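Local coordinates for protein Rik1-associated factor 1 (Schizosaccharomyces pombe, PDB 4O9D) that forms part of the Clr4 methyltransferase complex, which specifically methylates histone H3 to establish heterochromatin, this chain being its WD-repeat propeller region, at residues A[24-29]-A[45-50]; A[111-116]-A[142-147]; A[171-176]-A[212-217]; A[250-255]-A[259-264]; A[393-396]-A[402-405]. All coordinates share one frame; numbering follows the deposited sequence.

Interaction 1. Residues A[24-29]-A[45-50]; sequences KHFNET and FALGST
Leu47 meets Phe26 in one part of this contact, and the Thr29 methyl meets Ser49 in the other. From CB of Leu47, CG is set anti to the carbonyl carbon (chi1 -52°). It lies in the plane of the Phe45 ring, at its edge. At the tip, CD1 reaches across the gap to Phe26, 3.9 Å from Phe26 CD2 and 4.1 Å from Phe26 CE2. The methyl approaches that ring obliquely. Phe26 presents this side because its CG stands anti to the backbone N (chi1 176°), while Glu28 N, further along its own segment, lies 3.9 Å above the plane of the Phe26 ring, toward the rim.

The two segments belong to successive blades of a β-propeller: strand 21-26 is the outermost strand of the blade that also contains strands 382-387, 393-398 and 403-407, and 44-49 is the second strand of the next blade. They pack without pairing, and the closest CA atoms, those of Thr29 and Ser49, are 7.2 Å apart. Trp63 meets the Phe26 ring edge-to-face, and Val36 touches Leu47 from within its own blade.

Beyond the strand end, the Thr29 methyl takes over. Thr29 CG2 sits 3.5 Å from Ser49 OG and 3.7 Å from Ser49 CB, a van der Waals approach. Ser49 OG has its polar partner in Ser30 O. A weak bond from Thr29 N to Asn27 OD1 (3.4 Å) spans the turn that carries the methyl toward Ser49.

Interaction 2. Residues A[111-116]-A[142-147]; sequences NAVKVW and DLLAVA
Val113 faces Leu144 and Val146 through two methyls that its first torsion directs differently: CG1 stands anti to the backbone N (chi1 -176°) and CG2 anti to the carbonyl carbon. Leu144 and Val146 likewise extend from their backbones with CG and CG1, respectively, anti to N (chi1 -179° and -174°). The result is a purely apolar interface between neighbouring blades of the β-propeller, since strand 113-117 lies in the blade of the first WD repeat and strand 144-148 is the second strand of the blade that follows.

The two partners are met in different ways. Val113 CG1 comes to 3.9 Å from Leu144 CD2 with the side chains sliding past one another in opposite directions. Toward Val146 the approach is end-on, each side chain reaching for the other. The backbones stay well apart, 8.2 Å between the CA atoms of Val113 and Val146, so branched side chains bridge the space between the sheets. The summed buried surface is modest, 113 Å².

Neighbours complete the packing: Phe126, on the adjoining strand, touches Val113, and Leu156 touches Val146. Near one end of the contact a polar link also joins the blades, because the Asp142 carboxylate accepts hydrogen bonds from Tyr105 OH and Lys99 N.

At the end-on meeting, Val113 CG2 lies against both Val146 methyls, 3.8 Å from Val146 CG1 and 4.1 Å from Val146 CG2.

Interaction 3. Residues A[171-176]-A[212-217]; sequences LIYPEA and RGCLAL
Tyr173 lays one side of its ring against Cys214 and Ala216, where the connection after one propeller blade packs on the next. Strand 165-171 is the outer edge of its blade; Tyr173 follows at the N-cap position of the short helix 174-178, and strand 214-219 is the third strand of the neighbouring sheet in this β-propeller.

The apolar contacts come first. Ala216 CB touches the ring at Tyr173 CD2 (3.7 Å), approaching obliquely. A more remote contact joins helix and strand directly, with Ala176 CB 4.4 Å from Cys214 SG.

A second kind is the sulfur-aromatic contact. The Cys214 sulfur is 5.0 Å from the centroid of the Tyr173 ring and 68° off the ring normal, an oblique placement. The torsion chi1 of 60° places SG between the backbone N and the carbonyl carbon, turned toward both Tyr173 and Ala176.

Contacts within its own segment also border the ring. Ala176 N is 4.0 Å above the plane of the Tyr173 ring, over its centre, so the first turn of the helix roofs one face, while Pro174 CD lies at the edge in plane. Phe225, on the outer strand of the receiving blade, stacks with the tyrosine, and Tyr203 also touches it.

The sulfur and the alanine methyl share one ring atom: Tyr173 CE2 is 3.8 Å from Cys214 SG and 4.0 Å from Ala216 CB.

Interaction 4. Residues A[250-255]-A[259-264]; sequences ASSNTL and RVYYLD
Ala250 and Tyr261 pair through two backbone hydrogen bonds, Ala250 N to Tyr261 O (2.9 Å) and Tyr261 N to Ala250 O (2.8 Å, 176° at the hydrogen). This is the β-hairpin of strands 247-253 and 258-264, the middle two strands of one propeller blade. Ser252 and Arg259 form the next hydrogen-bonded pair, while Ser251 and Val260 between them are a non-hydrogen-bonded pair with CA atoms 4.3 Å apart.

On the face that bears Ala250, Ser252, Arg259 and Tyr261, side chains reinforce the ladder. Ser252 OG meets the tyrosine ring at its edge, 3.8 Å from Tyr261 CE2. Further along, Ala250 CB packs on Leu263 CD1 at 4.1 Å.

Outward of this shell, Glu234 OE1 is hydrogen-bonded to both Ser252 OG and Tyr261 OH, gathering the two strands at one carboxylate oxygen. A phenylalanine in place of Tyr261 would probably leave the Arg259 NE-H without its acceptor and Glu234 with one partner fewer. On the reverse face, Ser251 OG bonds to Thr237 OG1 in the adjoining strand 235-241.

The arginine bends at chi3 (71°), which puts Arg259 NE 3.0 Å from Tyr261 OH, with that oxygen in the guanidinium plane.

Interaction 5. Residues A[393-396]-A[402-405]; sequences KLTV and DVNM
Thr395 is the tight centre of this contact, wedged between Met405 and Val403 of the opposing strand. Its OG1 and CG2 part company. OG1, anti to the carbonyl carbon (chi1 -60°), lies alongside the methionine, 3.5 Å from Met405 CE and 3.7 Å from Met405 CG. Thr395 CG2 instead crosses to Val403 CG1 at 3.7 Å. Met405, bent at chi2 (-139°), runs alongside the hydroxyl, so that its CG and its terminal methyl both lie near OG1. The hydroxyl is not left to apolar company, for Thr395 OG1 is hydrogen-bonded to Tyr38 OH of the neighbouring blade. With alanine in place of Thr395, Tyr38 is likely to lose this partner, and a gap would probably open against Met405 CE and Val403 CG1.

The scaffold is the β-hairpin of strands 393-398 and 403-407, within the fourth WD repeat and central in its propeller blade. Thr395 and Met405 form a non-hydrogen-bonded antiparallel pair with CA atoms 4.5 Å apart. Val396 and Asn404 are the adjacent hydrogen-bonded pair, with Val396 N to Asn404 O and Asn404 N to Val396 O both 2.8 Å.

On the face bearing Val396 and Asn404 the two side chains do not meet one another; Asn404 CB lies 3.8 Å from Val396 O, and the amide is directed elsewhere, its OD1 accepting from His25 ND1. Looser still are the two partly exposed ends. Lys393 turns away into a cation-pi contact with Phe67, and the Asp402 carboxylate leads off to Asn27 ND2.

In the fold
All five contacts are largely buried, but they do different work in the eight-sheet propeller. Interactions 4 and 5 each join neighbouring strands within their own blade through backbone ladders; interactions 1, 2 and 3 lie between successive blades and rely on side-chain packing alone. Interactions 1 and 5 share a sheet: strand 21-26 pairs with 403-407, Lys24 O to Met405 N at 2.7 Å, so the N-terminal strand completes the blade built from late in the chain and closes the ring. Interactions 3 and 4 touch through Leu215 CD2 and Ala250 CB, 4.0 Å apart. Across the ring, the centres of interactions 3 and 5 are about 35 Å apart.

Interaction 1. Residues A[24-29]-A[45-50]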
# COMPACT_ATOMS: atom_id res chain seq x y z
N LYS A 24 8.18 -20.07 -1.63
CA LYS A 24 6.85 -20.59 -1.91
C LYS A 24 6.25 -19.87 -3.08
O LYS A 24 6.44 -18.67 -3.26
CB LYS A 24 5.93 -20.41 -0.70
CG LYS A 24 6.38 -21.13 0.53
CD LYS A 24 6.23 -22.62 0.39
CE LYS A 24 6.51 -23.33 1.70
NZ LYS A 24 6.53 -24.81 1.54
N HIS A 25 5.50 -20.62 -3.87
CA HIS A 25 4.70 -20.05 -4.93
C HIS A 25 3.26 -20.47 -4.71
O HIS A 25 2.98 -21.59 -4.26
CB HIS A 25 5.14 -20.56 -6.31
CG HIS A 25 4.09 -20.36 -7.35
ND1 HIS A 25 3.93 -19.18 -8.04
CD2 HIS A 25 3.09 -21.18 -7.77
CE1 HIS A 25 2.90 -19.28 -8.86
NE2 HIS A 25 2.38 -20.49 -8.72
N PHE A 26 2.34 -19.57 -5.04
CA PHE A 26 0.93 -19.78 -4.77
C PHE A 26 0.08 -19.13 -5.87
O PHE A 26 0.36 -18.01 -6.29
CB PHE A 26 0.61 -19.17 -3.39
CG PHE A 26 -0.84 -19.22 -3.00
CD1 PHE A 26 -1.38 -20.36 -2.43
CD2 PHE A 26 -1.65 -18.10 -3.14
CE1 PHE A 26 -2.72 -20.41 -2.04
CE2 PHE A 26 -3.00 -18.14 -2.77
CZ PHE A 26 -3.52 -19.29 -2.21
N ASN A 27 -0.94 -19.85 -6.34
CA ASN A 27 -1.94 -19.31 -7.27
C ASN A 27 -3.24 -20.08 -7.15
O ASN A 27 -3.51 -20.98 -7.96
CB ASN A 27 -1.47 -19.37 -8.74
CG ASN A 27 -2.45 -18.66 -9.70
OD1 ASN A 27 -3.63 -18.46 -9.38
ND2 ASN A 27 -1.96 -18.26 -10.88
N GLU A 28 -4.04 -19.76 -6.15
CA GLU A 28 -5.40 -20.26 -6.03
C GLU A 28 -6.25 -19.06 -6.19
O GLU A 28 -7.45 -19.05 -5.89
CB GLU A 28 -5.63 -20.85 -4.65
CG GLU A 28 -4.75 -22.04 -4.40
CD GLU A 28 -4.87 -23.06 -5.51
OE1 GLU A 28 -6.02 -23.28 -5.97
OE2 GLU A 28 -3.83 -23.62 -5.93
N THR A 29 -5.59 -18.03 -6.69
CA THR A 29 -6.08 -16.69 -6.58
C THR A 29 -7.14 -16.43 -7.59
O THR A 29 -6.92 -16.60 -8.80
CB THR A 29 -4.93 -15.69 -6.78
OG1 THR A 29 -4.03 -15.78 -5.68
CG2 THR A 29 -5.47 -14.28 -6.90
N PHE A 45 1.23 -14.00 7.37
CA PHE A 45 1.08 -13.03 6.30
C PHE A 45 -0.35 -13.13 5.79
O PHE A 45 -1.06 -14.08 6.09
CB PHE A 45 2.07 -13.33 5.17
CG PHE A 45 1.79 -14.61 4.46
CD1 PHE A 45 0.92 -14.65 3.38
CD2 PHE A 45 2.37 -15.81 4.91
CE1 PHE A 45 0.65 -15.86 2.72
CE2 PHE A 45 2.11 -17.02 4.26
CZ PHE A 45 1.24 -17.05 3.17
N ALA A 46 -0.78 -12.15 5.01
CA ALA A 46 -2.09 -12.19 4.39
C ALA A 46 -2.05 -11.60 2.99
O ALA A 46 -1.28 -10.68 2.71
CB ALA A 46 -3.15 -11.44 5.27
N LEU A 47 -2.89 -12.15 2.11
CA LEU A 47 -2.92 -11.77 0.70
C LEU A 47 -4.32 -11.33 0.33
O LEU A 47 -5.27 -12.07 0.55
CB LEU A 47 -2.57 -12.98 -0.18
CG LEU A 47 -1.29 -13.76 0.11
CD1 LEU A 47 -1.22 -15.03 -0.78
CD2 LEU A 47 -0.05 -12.89 -0.10
N GLY A 48 -4.45 -10.15 -0.27
CA GLY A 48 -5.71 -9.70 -0.81
C GLY A 48 -5.65 -9.50 -2.31
O GLY A 48 -4.70 -8.91 -2.82
N SER A 49 -6.67 -9.98 -3.02
CA SER A 49 -6.70 -9.84 -4.47
C SER A 49 -7.98 -9.21 -4.97
O SER A 49 -8.93 -8.96 -4.20
CB SER A 49 -6.44 -11.19 -5.16
OG SER A 49 -7.33 -12.19 -4.72
N THR A 50 -8.01 -8.94 -6.28
CA THR A 50 -9.17 -8.27 -6.86
C THR A 50 -10.30 -9.26 -7.17
O THR A 50 -10.13 -10.47 -7.08
CB THR A 50 -8.78 -7.51 -8.14
OG1 THR A 50 -8.37 -8.44 -9.14
CG2 THR A 50 -7.64 -6.52 -7.87

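Interaction 2. Residues A[111-116]-A[142-147]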
# COMPACT_ATOMS: atom_id res chain seq x y z
N ASN A 111 -17.65 -1.74 0.68
CA ASN A 111 -17.88 -0.64 1.63
C ASN A 111 -17.72 -1.00 3.11
O ASN A 111 -18.23 -0.28 3.95
CB ASN A 111 -19.30 -0.05 1.48
CG ASN A 111 -19.59 0.42 0.07
OD1 ASN A 111 -18.72 0.38 -0.82
ND2 ASN A 111 -20.83 0.87 -0.15
N ALA A 112 -17.04 -2.10 3.42
CA ALA A 112 -16.96 -2.55 4.82
C ALA A 112 -15.53 -2.68 5.31
O ALA A 112 -14.65 -3.04 4.55
CB ALA A 112 -17.72 -3.90 4.98
N VAL A 113 -15.29 -2.35 6.58
CA VAL A 113 -14.06 -2.74 7.23
C VAL A 113 -14.35 -3.99 8.10
O VAL A 113 -15.29 -3.98 8.90
CB VAL A 113 -13.51 -1.62 8.13
CG1 VAL A 113 -12.18 -2.02 8.70
CG2 VAL A 113 -13.35 -0.31 7.34
N LYS A 114 -13.56 -5.06 7.94
CA LYS A 114 -13.73 -6.28 8.76
C LYS A 114 -12.51 -6.59 9.61
O LYS A 114 -11.37 -6.18 9.29
CB LYS A 114 -14.11 -7.49 7.89
CG LYS A 114 -15.50 -7.34 7.24
CD LYS A 114 -15.86 -8.44 6.23
CE LYS A 114 -17.28 -8.27 5.66
NZ LYS A 114 -17.72 -9.43 4.82
N VAL A 115 -12.75 -7.31 10.69
CA VAL A 115 -11.72 -7.66 11.66
C VAL A 115 -11.74 -9.19 11.83
O VAL A 115 -12.78 -9.75 12.22
CB VAL A 115 -12.01 -7.00 13.03
CG1 VAL A 115 -10.95 -7.40 14.04
CG2 VAL A 115 -12.10 -5.49 12.90
N TRP A 116 -10.62 -9.86 11.55
CA TRP A 116 -10.55 -11.32 11.59
C TRP A 116 -9.54 -11.82 12.64
O TRP A 116 -8.49 -11.21 12.83
CB TRP A 116 -10.12 -11.89 10.22
CG TRP A 116 -10.78 -11.29 9.02
CD1 TRP A 116 -10.38 -10.17 8.34
CD2 TRP A 116 -11.94 -11.79 8.32
NE1 TRP A 116 -11.23 -9.93 7.27
CE2 TRP A 116 -12.19 -10.90 7.25
CE3 TRP A 116 -12.79 -12.88 8.51
CZ2 TRP A 116 -13.26 -11.08 6.38
CZ3 TRP A 116 -13.84 -13.06 7.64
CH2 TRP A 116 -14.08 -12.16 6.59
N ASP A 142 -2.55 0.91 17.81
CA ASP A 142 -3.55 0.08 17.12
C ASP A 142 -4.87 0.80 16.77
O ASP A 142 -5.88 0.14 16.54
CB ASP A 142 -3.86 -1.20 17.94
CG ASP A 142 -4.32 -2.37 17.04
OD1 ASP A 142 -3.60 -2.66 16.05
OD2 ASP A 142 -5.39 -3.00 17.29
N LEU A 143 -4.87 2.13 16.71
CA LEU A 143 -6.01 2.88 16.19
C LEU A 143 -6.01 2.72 14.68
O LEU A 143 -4.96 2.86 14.02
CB LEU A 143 -5.91 4.37 16.55
CG LEU A 143 -7.12 5.27 16.33
CD1 LEU A 143 -8.37 4.82 17.16
CD2 LEU A 143 -6.74 6.73 16.65
N LEU A 144 -7.17 2.41 14.11
CA LEU A 144 -7.25 2.13 12.68
C LEU A 144 -7.85 3.32 11.89
O LEU A 144 -8.97 3.75 12.17
CB LEU A 144 -8.07 0.86 12.45
CG LEU A 144 -8.23 0.40 11.00
CD1 LEU A 144 -6.94 -0.09 10.47
CD2 LEU A 144 -9.31 -0.69 10.90
N ALA A 145 -7.10 3.86 10.92
CA ALA A 145 -7.64 4.94 10.10
C ALA A 145 -8.13 4.37 8.78
O ALA A 145 -7.52 3.46 8.20
CB ALA A 145 -6.61 6.06 9.88
N VAL A 146 -9.26 4.88 8.33
CA VAL A 146 -9.93 4.35 7.17
C VAL A 146 -10.15 5.47 6.16
O VAL A 146 -10.68 6.51 6.53
CB VAL A 146 -11.26 3.78 7.58
CG1 VAL A 146 -11.92 3.09 6.42
CG2 VAL A 146 -11.04 2.80 8.75
N ALA A 147 -9.75 5.27 4.90
CA ALA A 147 -10.04 6.26 3.87
C ALA A 147 -11.10 5.71 2.92
O ALA A 147 -10.94 4.66 2.30
CB ALA A 147 -8.76 6.68 3.11

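Interaction 3. Residues A[171-176]-A[212-217]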
# COMPACT_ATOMS: atom_id res chain seq x y z
N LEU A 171 -13.72 11.73 10.14
CA LEU A 171 -12.78 12.76 9.76
C LEU A 171 -13.32 13.46 8.51
O LEU A 171 -13.30 12.90 7.39
CB LEU A 171 -11.37 12.18 9.48
CG LEU A 171 -10.70 11.36 10.60
CD1 LEU A 171 -9.39 10.68 10.06
CD2 LEU A 171 -10.42 12.21 11.81
N ILE A 172 -13.77 14.69 8.70
CA ILE A 172 -14.63 15.38 7.74
C ILE A 172 -13.93 16.66 7.30
O ILE A 172 -13.53 17.45 8.14
CB ILE A 172 -16.02 15.71 8.39
CG1 ILE A 172 -16.76 14.42 8.76
CG2 ILE A 172 -16.90 16.55 7.48
CD1 ILE A 172 -18.06 14.68 9.54
N TYR A 173 -13.73 16.82 6.00
CA TYR A 173 -13.17 18.07 5.47
C TYR A 173 -14.25 18.59 4.54
O TYR A 173 -14.35 18.15 3.39
CB TYR A 173 -11.84 17.80 4.76
CG TYR A 173 -11.18 19.00 4.08
CD1 TYR A 173 -11.64 20.29 4.27
CD2 TYR A 173 -10.09 18.80 3.22
CE1 TYR A 173 -11.03 21.37 3.64
CE2 TYR A 173 -9.47 19.86 2.58
CZ TYR A 173 -9.94 21.14 2.79
OH TYR A 173 -9.32 22.19 2.15
N PRO A 174 -15.12 19.48 5.05
CA PRO A 174 -16.33 19.87 4.33
C PRO A 174 -16.08 20.39 2.92
O PRO A 174 -16.85 20.04 2.02
CB PRO A 174 -16.93 20.98 5.21
CG PRO A 174 -16.40 20.73 6.57
CD PRO A 174 -15.01 20.15 6.36
N GLU A 175 -15.04 21.19 2.72
CA GLU A 175 -14.74 21.74 1.40
C GLU A 175 -14.40 20.62 0.37
O GLU A 175 -14.88 20.63 -0.77
CB GLU A 175 -13.61 22.77 1.49
CG GLU A 175 -14.03 24.07 2.16
CD GLU A 175 -14.00 24.03 3.69
OE1 GLU A 175 -13.77 22.94 4.29
OE2 GLU A 175 -14.19 25.10 4.29
N ALA A 176 -13.61 19.64 0.80
CA ALA A 176 -13.39 18.45 -0.03
C ALA A 176 -14.73 17.80 -0.36
O ALA A 176 -15.02 17.46 -1.51
CB ALA A 176 -12.49 17.47 0.70
N ARG A 212 -8.20 16.26 -9.96
CA ARG A 212 -8.34 17.13 -8.79
C ARG A 212 -8.34 16.33 -7.51
O ARG A 212 -8.45 15.12 -7.54
CB ARG A 212 -9.65 17.90 -8.86
CG ARG A 212 -10.06 18.19 -10.27
CD ARG A 212 -9.21 19.27 -10.82
NE ARG A 212 -9.57 20.56 -10.25
CZ ARG A 212 -9.46 21.71 -10.90
NH1 ARG A 212 -8.99 21.73 -12.15
NH2 ARG A 212 -9.82 22.84 -10.31
N GLY A 213 -8.25 17.03 -6.39
CA GLY A 213 -8.10 16.41 -5.08
C GLY A 213 -7.37 17.39 -4.19
O GLY A 213 -7.29 18.61 -4.49
N CYS A 214 -6.81 16.87 -3.11
CA CYS A 214 -6.03 17.70 -2.18
C CYS A 214 -5.42 16.82 -1.08
O CYS A 214 -5.66 15.61 -1.03
CB CYS A 214 -6.93 18.76 -1.55
SG CYS A 214 -8.30 18.07 -0.60
N LEU A 215 -4.62 17.45 -0.22
CA LEU A 215 -3.96 16.78 0.89
C LEU A 215 -4.28 17.56 2.18
O LEU A 215 -4.06 18.78 2.23
CB LEU A 215 -2.44 16.71 0.62
CG LEU A 215 -1.62 15.85 1.57
CD1 LEU A 215 -1.97 14.35 1.33
CD2 LEU A 215 -0.15 16.12 1.39
N ALA A 216 -4.85 16.88 3.18
CA ALA A 216 -5.27 17.53 4.42
C ALA A 216 -4.71 16.86 5.68
O ALA A 216 -4.26 15.70 5.63
CB ALA A 216 -6.79 17.58 4.51
N LEU A 217 -4.76 17.58 6.80
CA LEU A 217 -4.28 17.04 8.05
C LEU A 217 -5.38 17.08 9.10
O LEU A 217 -6.14 18.05 9.17
CB LEU A 217 -3.10 17.86 8.55
CG LEU A 217 -2.26 17.24 9.68
CD1 LEU A 217 -1.44 16.00 9.20
CD2 LEU A 217 -1.34 18.33 10.30

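Interaction 4. Residues A[250-255]-A[259-264]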
# COMPACT_ATOMS: atom_id res chain seq x y z
N ALA A 250 4.41 13.00 -0.80
CA ALA A 250 3.11 12.75 -1.39
C ALA A 250 3.19 13.06 -2.87
O ALA A 250 3.72 14.10 -3.24
CB ALA A 250 2.08 13.62 -0.77
N SER A 251 2.65 12.18 -3.70
CA SER A 251 2.68 12.44 -5.14
C SER A 251 1.27 12.73 -5.64
O SER A 251 0.30 12.21 -5.12
CB SER A 251 3.28 11.25 -5.90
OG SER A 251 2.47 10.06 -5.75
N SER A 252 1.16 13.55 -6.68
CA SER A 252 -0.12 13.77 -7.32
C SER A 252 -0.02 13.78 -8.85
O SER A 252 1.06 13.98 -9.40
CB SER A 252 -0.69 15.12 -6.86
OG SER A 252 0.17 16.18 -7.33
N ASN A 253 -1.15 13.54 -9.50
CA ASN A 253 -1.31 13.77 -10.94
C ASN A 253 -2.04 15.12 -11.11
O ASN A 253 -2.92 15.45 -10.31
CB ASN A 253 -2.14 12.65 -11.59
CG ASN A 253 -1.45 11.27 -11.52
OD1 ASN A 253 -0.24 11.18 -11.35
ND2 ASN A 253 -2.24 10.21 -11.65
N THR A 254 -1.66 15.89 -12.14
CA THR A 254 -2.20 17.24 -12.36
C THR A 254 -2.84 17.29 -13.74
O THR A 254 -2.92 16.27 -14.42
CB THR A 254 -1.09 18.32 -12.24
OG1 THR A 254 -0.31 18.35 -13.43
CG2 THR A 254 -0.18 18.04 -11.04
N LEU A 255 -3.29 18.45 -14.18
CA LEU A 255 -3.84 18.52 -15.53
C LEU A 255 -2.76 18.15 -16.57
O LEU A 255 -3.03 17.45 -17.51
CB LEU A 255 -4.47 19.88 -15.81
CG LEU A 255 -5.65 20.34 -14.96
CD1 LEU A 255 -6.18 21.71 -15.37
CD2 LEU A 255 -6.77 19.35 -14.92
N ARG A 259 3.51 15.59 -9.99
CA ARG A 259 4.31 16.28 -8.98
C ARG A 259 4.57 15.42 -7.74
O ARG A 259 3.75 14.58 -7.37
CB ARG A 259 3.63 17.61 -8.61
CG ARG A 259 3.95 18.72 -9.66
CD ARG A 259 3.19 20.00 -9.44
NE ARG A 259 3.62 20.75 -8.26
CZ ARG A 259 4.64 21.59 -8.25
NH1 ARG A 259 5.37 21.75 -9.35
NH2 ARG A 259 4.95 22.25 -7.15
N VAL A 260 5.70 15.66 -7.09
CA VAL A 260 5.99 15.05 -5.80
C VAL A 260 6.36 16.12 -4.79
O VAL A 260 7.20 17.02 -5.05
CB VAL A 260 7.18 14.05 -5.86
CG1 VAL A 260 7.32 13.34 -4.51
CG2 VAL A 260 7.02 13.05 -6.99
N TYR A 261 5.72 16.03 -3.62
CA TYR A 261 6.00 16.94 -2.53
C TYR A 261 6.73 16.27 -1.40
O TYR A 261 6.47 15.09 -1.10
CB TYR A 261 4.69 17.52 -1.98
CG TYR A 261 3.88 18.20 -3.05
CD1 TYR A 261 4.09 19.54 -3.34
CD2 TYR A 261 2.92 17.51 -3.77
CE1 TYR A 261 3.36 20.18 -4.33
CE2 TYR A 261 2.18 18.12 -4.75
CZ TYR A 261 2.40 19.46 -5.04
OH TYR A 261 1.70 20.09 -6.03
N TYR A 262 7.62 17.02 -0.75
CA TYR A 262 8.30 16.57 0.46
C TYR A 262 7.76 17.43 1.60
O TYR A 262 7.79 18.66 1.51
CB TYR A 262 9.85 16.69 0.38
CG TYR A 262 10.45 16.30 1.72
CD1 TYR A 262 10.60 14.97 2.07
CD2 TYR A 262 10.74 17.27 2.68
CE1 TYR A 262 11.08 14.60 3.32
CE2 TYR A 262 11.23 16.91 3.94
CZ TYR A 262 11.41 15.57 4.25
OH TYR A 262 11.89 15.19 5.49
N LEU A 263 7.24 16.78 2.64
CA LEU A 263 6.62 17.50 3.74
C LEU A 263 7.29 17.19 5.06
O LEU A 263 7.55 16.03 5.37
CB LEU A 263 5.12 17.15 3.83
CG LEU A 263 4.28 17.49 2.59
CD1 LEU A 263 4.03 16.27 1.71
CD2 LEU A 263 2.94 18.11 3.04
N ASP A 264 7.57 18.23 5.84
CA ASP A 264 8.27 18.09 7.11
C ASP A 264 7.27 17.82 8.23
O ASP A 264 6.22 18.46 8.30
CB ASP A 264 9.05 19.38 7.41
CG ASP A 264 9.79 19.32 8.72
OD1 ASP A 264 10.93 18.81 8.73
OD2 ASP A 264 9.24 19.79 9.75

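Interaction 5. Residues A[393-396]-A[402-405]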
# COMPACT_ATOMS: atom_id res chain seq x y z
N LYS A 393 11.65 -11.48 4.22
CA LYS A 393 10.70 -11.94 3.22
C LYS A 393 10.56 -10.91 2.11
O LYS A 393 10.59 -9.70 2.38
CB LYS A 393 9.34 -12.19 3.86
CG LYS A 393 9.35 -13.22 4.99
CD LYS A 393 9.72 -14.61 4.46
CE LYS A 393 9.90 -15.64 5.58
NZ LYS A 393 11.02 -15.30 6.51
N LEU A 394 10.41 -11.39 0.88
CA LEU A 394 9.96 -10.54 -0.23
C LEU A 394 8.84 -11.29 -0.99
O LEU A 394 8.97 -12.49 -1.29
CB LEU A 394 11.13 -10.18 -1.14
CG LEU A 394 10.76 -9.44 -2.43
CD1 LEU A 394 10.15 -8.04 -2.13
CD2 LEU A 394 11.98 -9.31 -3.38
N THR A 395 7.74 -10.61 -1.26
CA THR A 395 6.61 -11.23 -1.93
C THR A 395 6.36 -10.42 -3.18
O THR A 395 6.27 -9.20 -3.11
CB THR A 395 5.33 -11.25 -0.99
OG1 THR A 395 5.60 -11.98 0.21
CG2 THR A 395 4.19 -11.91 -1.70
N VAL A 396 6.25 -11.09 -4.33
CA VAL A 396 6.04 -10.43 -5.59
C VAL A 396 4.88 -11.10 -6.33
O VAL A 396 4.81 -12.32 -6.37
CB VAL A 396 7.34 -10.49 -6.45
CG1 VAL A 396 7.15 -9.81 -7.78
CG2 VAL A 396 8.48 -9.86 -5.66
N ASP A 402 -0.42 -15.15 -9.91
CA ASP A 402 0.82 -15.68 -9.35
C ASP A 402 1.27 -14.87 -8.15
O ASP A 402 1.31 -13.65 -8.19
CB ASP A 402 1.96 -15.69 -10.38
CG ASP A 402 1.92 -16.94 -11.26
OD1 ASP A 402 1.29 -17.94 -10.85
OD2 ASP A 402 2.52 -16.93 -12.35
N VAL A 403 1.64 -15.57 -7.09
CA VAL A 403 2.29 -14.96 -5.93
C VAL A 403 3.58 -15.71 -5.60
O VAL A 403 3.54 -16.88 -5.21
CB VAL A 403 1.35 -14.97 -4.70
CG1 VAL A 403 2.05 -14.38 -3.46
CG2 VAL A 403 0.12 -14.19 -5.01
N ASN A 404 4.73 -15.05 -5.80
CA ASN A 404 6.01 -15.63 -5.42
C ASN A 404 6.53 -15.09 -4.10
O ASN A 404 6.61 -13.88 -3.91
CB ASN A 404 7.06 -15.42 -6.52
CG ASN A 404 6.74 -16.20 -7.78
OD1 ASN A 404 5.83 -17.02 -7.80
ND2 ASN A 404 7.50 -15.96 -8.84
N MET A 405 6.90 -16.00 -3.20
CA MET A 405 7.52 -15.62 -1.93
C MET A 405 9.00 -16.03 -1.87
O MET A 405 9.34 -17.22 -2.08
CB MET A 405 6.82 -16.30 -0.75
CG MET A 405 5.52 -15.66 -0.30
SD MET A 405 5.41 -15.64 1.52
CE MET A 405 3.96 -14.62 1.74